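Local coordinates for aromatic-ring-hydroxylating dioxygenase beta subunit (Catenulispora acidiphila, PDB 6VW4), which is of unknown function but has an NTF2-like fold whose pocket binds a tricyclic polyketide-type acid, with any dioxygenase activity uncertain, at residues Met79-Ala84 with Asp99-Val104; Pro116-Arg121 with Val139-Arg144. All coordinates share one frame; numbering follows the deposited sequence.

Contact 1 of 2, residues Met79-Ala84 with Asp99-Val104; sequences MFTMLA and DFYTLV. With SDN ([(3S)-9-hydroxy-1-methyl-10-oxo-4,10-dihydro-3H-benzo[g]isochromen-3-yl]acetic acid), chain C.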
ATOM      1  N   MET A  79      -5.672   5.189  -0.669  1.00 31.43           N
ATOM      2  CA  MET A  79      -4.477   4.360  -0.590  1.00 37.02           C
ATOM      3  C   MET A  79      -4.320   3.532  -1.843  1.00 34.34           C
ATOM      4  O   MET A  79      -5.126   2.623  -2.096  1.00 28.50           O
ATOM      5  CB  MET A  79      -4.568   3.442   0.620  1.00 31.68           C
ATOM      6  CG  MET A  79      -4.269   4.190   1.859  1.00 42.32           C
ATOM      7  SD  MET A  79      -5.089   3.491   3.283  1.00 53.77           S
ATOM      8  CE  MET A  79      -4.637   4.826   4.443  1.00 47.34           C
ATOM      9  N   PHE A  80      -3.227   3.772  -2.544  1.00 25.42           N
ATOM     10  CA  PHE A  80      -2.956   3.071  -3.774  1.00 32.13           C
ATOM     11  C   PHE A  80      -2.048   1.890  -3.474  1.00 27.73           C
ATOM     12  O   PHE A  80      -1.086   2.029  -2.721  1.00 30.10           O
ATOM     13  CB  PHE A  80      -2.302   4.022  -4.751  1.00 28.36           C
ATOM     14  CG  PHE A  80      -3.217   5.058  -5.346  1.00 36.93           C
ATOM     15  CD1 PHE A  80      -4.485   5.268  -4.858  1.00 33.63           C
ATOM     16  CD2 PHE A  80      -2.767   5.863  -6.410  1.00 36.22           C
ATOM     17  CE1 PHE A  80      -5.312   6.222  -5.436  1.00 42.90           C
ATOM     18  CE2 PHE A  80      -3.586   6.812  -6.981  1.00 39.77           C
ATOM     19  CZ  PHE A  80      -4.856   6.999  -6.490  1.00 33.78           C
ATOM     20  N   THR A  81      -2.337   0.727  -4.080  1.00 23.33           N
ATOM     21  CA  THR A  81      -1.374  -0.383  -4.054  1.00 25.17           C
ATOM     22  C   THR A  81      -1.419  -1.144  -5.383  1.00 28.34           C
ATOM     23  O   THR A  81      -2.289  -0.902  -6.223  1.00 26.62           O
ATOM     24  CB  THR A  81      -1.664  -1.358  -2.895  1.00 31.59           C
ATOM     25  OG1 THR A  81      -2.978  -1.913  -3.073  1.00 29.69           O
ATOM     26  CG2 THR A  81      -1.557  -0.683  -1.536  1.00 32.84           C
ATOM     27  N   MET A  82      -0.524  -2.116  -5.534  1.00 22.66           N
ATOM     28  CA  MET A  82      -0.569  -3.087  -6.623  1.00 26.11           C
ATOM     29  C   MET A  82      -0.404  -2.427  -7.975  1.00 29.73           C
ATOM     30  O   MET A  82      -1.164  -2.663  -8.892  1.00 23.60           O
ATOM     31  CB  MET A  82      -1.840  -3.941  -6.555  1.00 26.04           C
ATOM     32  CG  MET A  82      -1.973  -4.612  -5.093  1.00 28.09           C
ATOM     33  SD  MET A  82      -0.633  -5.652  -4.371  1.00 32.78           S
ATOM     34  CE  MET A  82      -0.462  -7.030  -5.489  1.00 42.23           C
ATOM     35  N   LEU A  83       0.632  -1.616  -8.104  1.00 27.61           N
ATOM     36  CA  LEU A  83       0.827  -0.890  -9.356  1.00 27.18           C
ATOM     37  C   LEU A  83       1.531  -1.789 -10.372  1.00 27.39           C
ATOM     38  O   LEU A  83       2.571  -2.380 -10.065  1.00 25.99           O
ATOM     39  CB  LEU A  83       1.656   0.381  -9.152  1.00 25.45           C
ATOM     40  CG  LEU A  83       2.136   1.144 -10.417  1.00 33.04           C
ATOM     41  CD1 LEU A  83       0.910   1.762 -11.078  1.00 31.17           C
ATOM     42  CD2 LEU A  83       3.128   2.247 -10.046  1.00 28.03           C
ATOM     43  N   ALA A  84       0.971  -1.899 -11.583  1.00 27.05           N
ATOM     44  CA  ALA A  84       1.679  -2.504 -12.718  1.00 33.50           C
ATOM     45  C   ALA A  84       1.677  -1.523 -13.889  1.00 37.62           C
ATOM     46  O   ALA A  84       0.647  -0.917 -14.187  1.00 33.05           O
ATOM     47  CB  ALA A  84       1.044  -3.843 -13.124  1.00 32.03           C
ATOM     48  N   ASP A  99      -2.025   0.334 -14.107  1.00 27.66           N
ATOM     49  CA  ASP A  99      -3.126  -0.379 -13.454  1.00 38.65           C
ATOM     50  C   ASP A  99      -2.817  -0.571 -11.976  1.00 36.11           C
ATOM     51  O   ASP A  99      -1.720  -1.016 -11.617  1.00 27.87           O
ATOM     52  CB  ASP A  99      -3.369  -1.754 -14.083  1.00 36.26           C
ATOM     53  CG  ASP A  99      -3.839  -1.661 -15.532  1.00 46.43           C
ATOM     54  OD1 ASP A  99      -4.779  -0.888 -15.770  1.00 48.33           O
ATOM     55  OD2 ASP A  99      -3.285  -2.346 -16.419  1.00 61.62           O
ATOM     56  N   PHE A 100      -3.793  -0.281 -11.128  1.00 25.77           N
ATOM     57  CA  PHE A 100      -3.555  -0.372  -9.708  1.00 28.27           C
ATOM     58  C   PHE A 100      -4.880  -0.452  -8.956  1.00 30.39           C
ATOM     59  O   PHE A 100      -5.957  -0.347  -9.531  1.00 28.02           O
ATOM     60  CB  PHE A 100      -2.693   0.826  -9.244  1.00 25.02           C
ATOM     61  CG  PHE A 100      -3.323   2.162  -9.489  1.00 26.30           C
ATOM     62  CD1 PHE A 100      -3.202   2.803 -10.736  1.00 29.22           C
ATOM     63  CD2 PHE A 100      -4.038   2.789  -8.491  1.00 28.03           C
ATOM     64  CE1 PHE A 100      -3.775   4.050 -10.968  1.00 25.07           C
ATOM     65  CE2 PHE A 100      -4.641   4.065  -8.715  1.00 32.79           C
ATOM     66  CZ  PHE A 100      -4.509   4.686  -9.949  1.00 29.10           C
ATOM     67  N   TYR A 101      -4.758  -0.660  -7.644  1.00 25.40           N
ATOM     68  CA  TYR A 101      -5.871  -0.761  -6.715  1.00 33.07           C
ATOM     69  C   TYR A 101      -5.924   0.511  -5.892  1.00 30.48           C
ATOM     70  O   TYR A 101      -4.884   1.073  -5.506  1.00 32.96           O
ATOM     71  CB  TYR A 101      -5.728  -1.980  -5.775  1.00 26.45           C
ATOM     72  CG  TYR A 101      -5.859  -3.351  -6.432  1.00 29.82           C
ATOM     73  CD1 TYR A 101      -6.318  -3.489  -7.751  1.00 33.63           C
ATOM     74  CD2 TYR A 101      -5.517  -4.506  -5.729  1.00 29.41           C
ATOM     75  CE1 TYR A 101      -6.458  -4.739  -8.320  1.00 33.08           C
ATOM     76  CE2 TYR A 101      -5.642  -5.731  -6.274  1.00 32.34           C
ATOM     77  CZ  TYR A 101      -6.142  -5.850  -7.561  1.00 32.60           C
ATOM     78  OH  TYR A 101      -6.249  -7.105  -8.094  1.00 34.17           O
ATOM     79  N   THR A 102      -7.139   0.956  -5.622  1.00 31.82           N
ATOM     80  CA  THR A 102      -7.384   2.019  -4.666  1.00 36.03           C
ATOM     81  C   THR A 102      -8.272   1.490  -3.556  1.00 35.91           C
ATOM     82  O   THR A 102      -9.211   0.739  -3.817  1.00 35.24           O
ATOM     83  CB  THR A 102      -8.074   3.242  -5.294  1.00 36.35           C
ATOM     84  OG1 THR A 102      -7.257   3.732  -6.350  1.00 41.05           O
ATOM     85  CG2 THR A 102      -8.199   4.340  -4.241  1.00 38.43           C
ATOM     86  N   LEU A 103      -7.955   1.887  -2.328  1.00 33.41           N
ATOM     87  CA  LEU A 103      -8.829   1.750  -1.177  1.00 31.14           C
ATOM     88  C   LEU A 103      -9.165   3.127  -0.603  1.00 32.97           C
ATOM     89  O   LEU A 103      -8.264   3.864  -0.187  1.00 34.98           O
ATOM     90  CB  LEU A 103      -8.159   0.892  -0.107  1.00 32.07           C
ATOM     91  CG  LEU A 103      -9.062   0.600   1.102  1.00 43.17           C
ATOM     92  CD1 LEU A 103     -10.255  -0.215   0.699  1.00 42.58           C
ATOM     93  CD2 LEU A 103      -8.301  -0.110   2.217  1.00 39.90           C
ATOM     94  N   VAL A 104     -10.452   3.449  -0.529  1.00 38.14           N
ATOM     95  CA  VAL A 104     -10.922   4.720   0.016  1.00 32.33           C
ATOM     96  C   VAL A 104     -11.204   4.590   1.505  1.00 31.08           C
ATOM     97  O   VAL A 104     -11.863   3.657   1.958  1.00 35.09           O
ATOM     98  CB  VAL A 104     -12.176   5.193  -0.739  1.00 44.49           C
ATOM     99  CG1 VAL A 104     -12.576   6.584  -0.283  1.00 46.15           C
ATOM    100  CG2 VAL A 104     -11.917   5.151  -2.229  1.00 41.33           C
TER
HETATM  101  O4  SDN C 201      -9.099  10.589  -7.714  1.00 64.73           O
HETATM  102  C11 SDN C 201      -9.210   9.207  -7.557  1.00 57.36           C
HETATM  103  C12 SDN C 201     -10.380   8.612  -7.084  1.00 58.35           C
HETATM  104  C13 SDN C 201     -11.582   9.519  -6.735  1.00 66.94           C
HETATM  105  O5  SDN C 201     -11.500  10.695  -6.870  1.00 70.41           O
HETATM  106  C14 SDN C 201     -12.860   8.882  -6.221  1.00 81.79           C
HETATM  107  C15 SDN C 201     -14.077   9.779  -5.889  1.00 89.40           C
HETATM  108  O3  SDN C 201     -15.371   9.154  -6.026  1.00 88.46           O
HETATM  109  C16 SDN C 201     -13.965  11.286  -5.617  1.00 82.42           C
HETATM  110  C10 SDN C 201      -8.114   8.405  -7.828  1.00 67.24           C
HETATM  111  C9  SDN C 201      -8.188   7.013  -7.662  1.00 58.92           C
HETATM  112  C8  SDN C 201      -9.354   6.418  -7.207  1.00 60.13           C
HETATM  113  C7  SDN C 201     -10.457   7.213  -6.907  1.00 70.66           C
HETATM  114  C6  SDN C 201     -11.765   6.538  -6.379  1.00 72.91           C
HETATM  115  C5  SDN C 201     -12.949   7.449  -6.060  1.00 78.70           C
HETATM  116  C4  SDN C 201     -14.192   6.842  -5.583  1.00 86.00           C
HETATM  117  C3  SDN C 201     -15.410   7.751  -5.580  1.00 86.87           C
HETATM  118  C2  SDN C 201     -15.665   7.812  -4.084  1.00 87.75           C
HETATM  119  C1  SDN C 201     -16.878   7.141  -3.475  1.00 88.97           C
HETATM  120  O2  SDN C 201     -17.652   6.476  -4.202  1.00 87.12           O
HETATM  121  O1  SDN C 201     -17.084   7.282  -2.234  1.00 98.21           O
HETATM  122  O   HOH W   1      -5.093  -0.167  -2.529  1.00 25.73           O
HETATM  123  O   HOH W   2      -0.708  -1.741 -17.000  1.00 45.92           O
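Met79 and Leu103 form an antiparallel hydrogen-bonded pair, Met79 N to Leu103 O at 3.0 Å and Leu103 N to Met79 O at 2.9 Å. The next residue, Phe80, forms a non-hydrogen-bonded pair with Thr102 and turns its ring to the pocket side. With CG anti to the carbonyl carbon (chi1 -73°), the ring receives Phe100 CE2 over the centre of one face, 3.4 Å above its plane; the two ring planes are inclined at 37°. Thr102 OG1 lies obliquely beside Phe80 CE1 at 3.3 Å, a buried hydroxyl with no polar partner in the model, and Phe80 CZ reaches C9 of the bound SDN at 3.5 Å. An alanine in place of this phenylalanine would probably leave Phe100 without its ring partner and open a gap beside the aromatic end of the ligand. Thr81 resumes the hydrogen-bonded pairing with Tyr101, and a water binds both Thr81 OG1 and Met79 O. Past it the hairpin of strands 75-86 and 96-108, at one edge of this chain's NTF2-like sheet, is interrupted by a beta bulge: Met82 takes up a left-handed backbone conformation and the register shifts by one. Met82 CB sits over the face of the Tyr101 ring, 4.2 Å from its centroid, while Tyr101 OH bonds Asp26 of the second subunit. Leu83 CD1 meets Phe100 CB at 4.1 Å. Ala84 then restores the two-bond pairing with Asp99, whose OD1 forms a salt bridge with Arg121.

Contact 2 of 2, residues Pro116-Arg121 with Val139-Arg144; sequences PSCPVR and VEHDNR. With SDN ([(3S)-9-hydroxy-1-methyl-10-oxo-4,10-dihydro-3H-benzo[g]isochromen-3-yl]acetic acid), chain C.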
ATOM      1  N   PRO A 116     -15.250   2.352  -0.941  1.00 36.13           N
ATOM      2  CA  PRO A 116     -14.999   1.061  -1.602  1.00 39.97           C
ATOM      3  C   PRO A 116     -13.557   0.760  -2.008  1.00 43.17           C
ATOM      4  O   PRO A 116     -12.645   1.560  -1.868  1.00 35.36           O
ATOM      5  CB  PRO A 116     -15.836   1.152  -2.883  1.00 40.95           C
ATOM      6  CG  PRO A 116     -15.741   2.660  -3.242  1.00 47.26           C
ATOM      7  CD  PRO A 116     -15.789   3.373  -1.862  1.00 36.06           C
ATOM      8  N   SER A 117     -13.405  -0.467  -2.478  1.00 36.37           N
ATOM      9  CA  SER A 117     -12.231  -0.954  -3.159  1.00 40.23           C
ATOM     10  C   SER A 117     -12.432  -0.726  -4.651  1.00 47.09           C
ATOM     11  O   SER A 117     -13.495  -1.045  -5.180  1.00 38.95           O
ATOM     12  CB  SER A 117     -12.047  -2.429  -2.813  1.00 45.90           C
ATOM     13  OG  SER A 117     -11.358  -3.152  -3.788  1.00 58.54           O
ATOM     14  N   CYS A 118     -11.412  -0.139  -5.323  1.00 40.53           N
ATOM     15  CA  CYS A 118     -11.526   0.312  -6.710  1.00 43.85           C
ATOM     16  C   CYS A 118     -10.319  -0.019  -7.584  1.00 39.50           C
ATOM     17  O   CYS A 118      -9.210   0.479  -7.343  1.00 39.27           O
ATOM     18  CB  CYS A 118     -11.713   1.830  -6.779  1.00 40.08           C
ATOM     19  SG  CYS A 118     -13.080   2.561  -5.874  1.00 50.49           S
ATOM     20  N   PRO A 119     -10.483  -0.848  -8.600  1.00 36.39           N
ATOM     21  CA  PRO A 119      -9.432  -0.968  -9.615  1.00 35.94           C
ATOM     22  C   PRO A 119      -9.464   0.267 -10.503  1.00 39.85           C
ATOM     23  O   PRO A 119     -10.531   0.796 -10.829  1.00 41.67           O
ATOM     24  CB  PRO A 119      -9.798  -2.247 -10.387  1.00 40.02           C
ATOM     25  CG  PRO A 119     -11.192  -2.543 -10.056  1.00 39.56           C
ATOM     26  CD  PRO A 119     -11.591  -1.788  -8.811  1.00 38.98           C
ATOM     27  N   VAL A 120      -8.280   0.758 -10.844  1.00 29.74           N
ATOM     28  CA  VAL A 120      -8.142   2.019 -11.559  1.00 31.54           C
ATOM     29  C   VAL A 120      -7.128   1.833 -12.670  1.00 32.70           C
ATOM     30  O   VAL A 120      -6.088   1.187 -12.475  1.00 33.67           O
ATOM     31  CB  VAL A 120      -7.703   3.166 -10.633  1.00 36.54           C
ATOM     32  CG1 VAL A 120      -7.620   4.498 -11.422  1.00 40.47           C
ATOM     33  CG2 VAL A 120      -8.635   3.299  -9.473  1.00 39.10           C
ATOM     34  N   ARG A 121      -7.397   2.448 -13.812  1.00 31.46           N
ATOM     35  CA  ARG A 121      -6.418   2.551 -14.893  1.00 36.54           C
ATOM     36  C   ARG A 121      -6.086   4.016 -15.170  1.00 39.77           C
ATOM     37  O   ARG A 121      -6.982   4.833 -15.429  1.00 34.61           O
ATOM     38  CB  ARG A 121      -6.928   1.894 -16.168  1.00 37.43           C
ATOM     39  CG  ARG A 121      -5.991   2.135 -17.347  1.00 47.45           C
ATOM     40  CD  ARG A 121      -6.278   1.226 -18.534  1.00 41.59           C
ATOM     41  NE  ARG A 121      -5.981  -0.173 -18.274  1.00 48.44           N
ATOM     42  CZ  ARG A 121      -6.326  -1.184 -19.065  1.00 56.07           C
ATOM     43  NH1 ARG A 121      -6.990  -0.954 -20.186  1.00 59.82           N
ATOM     44  NH2 ARG A 121      -6.002  -2.428 -18.729  1.00 64.26           N
ATOM     45  N   VAL A 139     -11.808   4.956 -13.200  1.00 41.34           N
ATOM     46  CA  VAL A 139     -12.077   4.280 -11.937  1.00 42.09           C
ATOM     47  C   VAL A 139     -13.249   3.316 -12.090  1.00 41.57           C
ATOM     48  O   VAL A 139     -14.322   3.703 -12.564  1.00 46.84           O
ATOM     49  CB  VAL A 139     -12.365   5.288 -10.813  1.00 43.21           C
ATOM     50  CG1 VAL A 139     -12.517   4.532  -9.482  1.00 52.85           C
ATOM     51  CG2 VAL A 139     -11.266   6.299 -10.712  1.00 42.06           C
ATOM     52  N   GLU A 140     -13.055   2.072 -11.653  1.00 45.37           N
ATOM     53  CA  GLU A 140     -14.165   1.154 -11.384  1.00 50.98           C
ATOM     54  C   GLU A 140     -14.413   1.004  -9.879  1.00 50.36           C
ATOM     55  O   GLU A 140     -13.532   1.260  -9.043  1.00 47.17           O
ATOM     56  CB  GLU A 140     -13.914  -0.226 -11.982  1.00 48.03           C
ATOM     57  CG  GLU A 140     -13.555  -0.217 -13.454  1.00 50.04           C
ATOM     58  CD  GLU A 140     -14.739  -0.001 -14.375  1.00 70.69           C
ATOM     59  OE1 GLU A 140     -14.498   0.143 -15.595  1.00 79.80           O
ATOM     60  OE2 GLU A 140     -15.904   0.027 -13.892  1.00 77.02           O
ATOM     61  N   HIS A 141     -15.630   0.612  -9.533  1.00 46.93           N
ATOM     62  CA  HIS A 141     -16.045   0.421  -8.138  1.00 52.35           C
ATOM     63  C   HIS A 141     -16.388  -1.045  -7.944  1.00 43.60           C
ATOM     64  O   HIS A 141     -17.286  -1.553  -8.618  1.00 51.44           O
ATOM     65  CB  HIS A 141     -17.262   1.269  -7.779  1.00 56.80           C
ATOM     66  CG  HIS A 141     -16.972   2.726  -7.647  1.00 56.10           C
ATOM     67  ND1 HIS A 141     -15.798   3.293  -8.085  1.00 65.14           N
ATOM     68  CD2 HIS A 141     -17.708   3.736  -7.128  1.00 70.11           C
ATOM     69  CE1 HIS A 141     -15.820   4.591  -7.843  1.00 66.62           C
ATOM     70  NE2 HIS A 141     -16.965   4.884  -7.256  1.00 76.93           N
ATOM     71  N   ASP A 142     -15.670  -1.736  -7.053  1.00 42.90           N
ATOM     72  CA  ASP A 142     -15.939  -3.162  -6.874  1.00 48.37           C
ATOM     73  C   ASP A 142     -17.383  -3.398  -6.407  1.00 56.36           C
ATOM     74  O   ASP A 142     -18.031  -4.357  -6.848  1.00 42.84           O
ATOM     75  CB  ASP A 142     -14.961  -3.795  -5.879  1.00 37.27           C
ATOM     76  CG  ASP A 142     -13.622  -4.219  -6.520  1.00 51.24           C
ATOM     77  OD1 ASP A 142     -13.530  -4.356  -7.757  1.00 41.27           O
ATOM     78  OD2 ASP A 142     -12.653  -4.428  -5.749  1.00 42.59           O
ATOM     79  N   ASN A 143     -17.906  -2.542  -5.513  1.00 54.23           N
ATOM     80  CA  ASN A 143     -19.288  -2.712  -5.043  1.00 52.64           C
ATOM     81  C   ASN A 143     -20.264  -2.659  -6.217  1.00 57.78           C
ATOM     82  O   ASN A 143     -21.101  -3.559  -6.378  1.00 57.05           O
ATOM     83  CB  ASN A 143     -19.652  -1.667  -3.955  1.00 45.72           C
ATOM     84  CG  ASN A 143     -19.389  -0.218  -4.378  1.00 59.56           C
ATOM     85  OD1 ASN A 143     -18.317   0.123  -4.879  1.00 65.41           O
ATOM     86  ND2 ASN A 143     -20.360   0.648  -4.124  1.00 75.78           N
ATOM     87  N   ARG A 144     -20.115  -1.654  -7.101  1.00 59.13           N
ATOM     88  CA  ARG A 144     -20.997  -1.551  -8.270  1.00 57.80           C
ATOM     89  C   ARG A 144     -20.746  -2.645  -9.301  1.00 59.04           C
ATOM     90  O   ARG A 144     -21.689  -3.110  -9.953  1.00 71.29           O
ATOM     91  CB  ARG A 144     -20.862  -0.191  -8.952  1.00 67.26           C
ATOM     92  CG  ARG A 144     -21.965   0.044 -10.029  1.00 98.34           C
ATOM     93  CD  ARG A 144     -21.724   1.308 -10.839  1.00 97.12           C
ATOM     94  NE  ARG A 144     -22.819   1.740 -11.720  1.00 98.08           N
ATOM     95  CZ  ARG A 144     -23.097   1.214 -12.917  1.00103.05           C
ATOM     96  NH1 ARG A 144     -22.396   0.186 -13.388  1.00 94.28           N
ATOM     97  NH2 ARG A 144     -24.087   1.720 -13.647  1.00105.25           N
TER
HETATM   98  O4  SDN C 201      -9.099  10.589  -7.714  1.00 64.73           O
HETATM   99  C11 SDN C 201      -9.210   9.207  -7.557  1.00 57.36           C
HETATM  100  C12 SDN C 201     -10.380   8.612  -7.084  1.00 58.35           C
HETATM  101  C13 SDN C 201     -11.582   9.519  -6.735  1.00 66.94           C
HETATM  102  O5  SDN C 201     -11.500  10.695  -6.870  1.00 70.41           O
HETATM  103  C14 SDN C 201     -12.860   8.882  -6.221  1.00 81.79           C
HETATM  104  C15 SDN C 201     -14.077   9.779  -5.889  1.00 89.40           C
HETATM  105  O3  SDN C 201     -15.371   9.154  -6.026  1.00 88.46           O
HETATM  106  C16 SDN C 201     -13.965  11.286  -5.617  1.00 82.42           C
HETATM  107  C10 SDN C 201      -8.114   8.405  -7.828  1.00 67.24           C
HETATM  108  C9  SDN C 201      -8.188   7.013  -7.662  1.00 58.92           C
HETATM  109  C8  SDN C 201      -9.354   6.418  -7.207  1.00 60.13           C
HETATM  110  C7  SDN C 201     -10.457   7.213  -6.907  1.00 70.66           C
HETATM  111  C6  SDN C 201     -11.765   6.538  -6.379  1.00 72.91           C
HETATM  112  C5  SDN C 201     -12.949   7.449  -6.060  1.00 78.70           C
HETATM  113  C4  SDN C 201     -14.192   6.842  -5.583  1.00 86.00           C
HETATM  114  C3  SDN C 201     -15.410   7.751  -5.580  1.00 86.87           C
HETATM  115  C2  SDN C 201     -15.665   7.812  -4.084  1.00 87.75           C
HETATM  116  C1  SDN C 201     -16.878   7.141  -3.475  1.00 88.97           C
HETATM  117  O2  SDN C 201     -17.652   6.476  -4.202  1.00 87.12           O
HETATM  118  O1  SDN C 201     -17.084   7.282  -2.234  1.00 98.21           O
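Ser117 OG stands anti to its backbone N (chi1 154°) and Asp142 CG anti to its carbonyl carbon (chi1 -84°), bringing the hydroxyl within 2.7 Å of Asp142 OD2. Ser117 donates this bond from the anti side of the carboxylate, 32° out of its plane. The backbone adds a second link, Asp142 N to Ser117 O at 3.0 Å, so the first turn of the helix is tied to the strand by both main chain and side chain. Asp142 OD1 packs on Pro119 CD and also makes a salt bridge with Arg77 of the second subunit. Nearer the pocket, Cys118 SG approaches the His141 ring obliquely, 3.6 Å from ND1. That ND1 donates a bond to Glu140 O, which lies close to the ring plane; the donor stands above the carbonyl plane. His141 NE2 comes within 3.5 Å of ligand O2, and Pro116 CG lies over a face of the imidazole. Val120 and Val139 pair side by side, pointing the same way, with Val139 CG1 3.8 Å from ligand C6. Between these valines and the helix, Glu140 N bonds Pro119 O at 2.9 Å, and Glu140 OE1 forms a salt bridge with Arg44 of strand 41-44. His141 occupies the N-cap position of helix 142-147, where strand 132-139 gives way to the C-terminal helix; in the sheet strand 111-126 lies between strands 132-139 and 96-108.

Overall arrangement
Contact 1 closes before contact 2 opens along the chain, and their centres lie about 10 Å apart. Both belong to one mixed sheet, in which strand 96-108 of contact 1 is the neighbour of strand 111-126 of contact 2. They meet directly: Thr102 N probably bonds Cys118 O, and Thr102 OG1 packs on Val120 CG2. Contact 1 holds the outer hairpin of the sheet, whereas contact 2 joins an inner strand to the end of strand 132-139 and the start of the C-terminal helix. Together they supply Phe80, Thr102, Val120, Val139 and His141 to the ligand pocket, while Tyr33 hydrogen-bonds the ligand. Both also touch the second subunit, so pocket wall and subunit interface share the same strands.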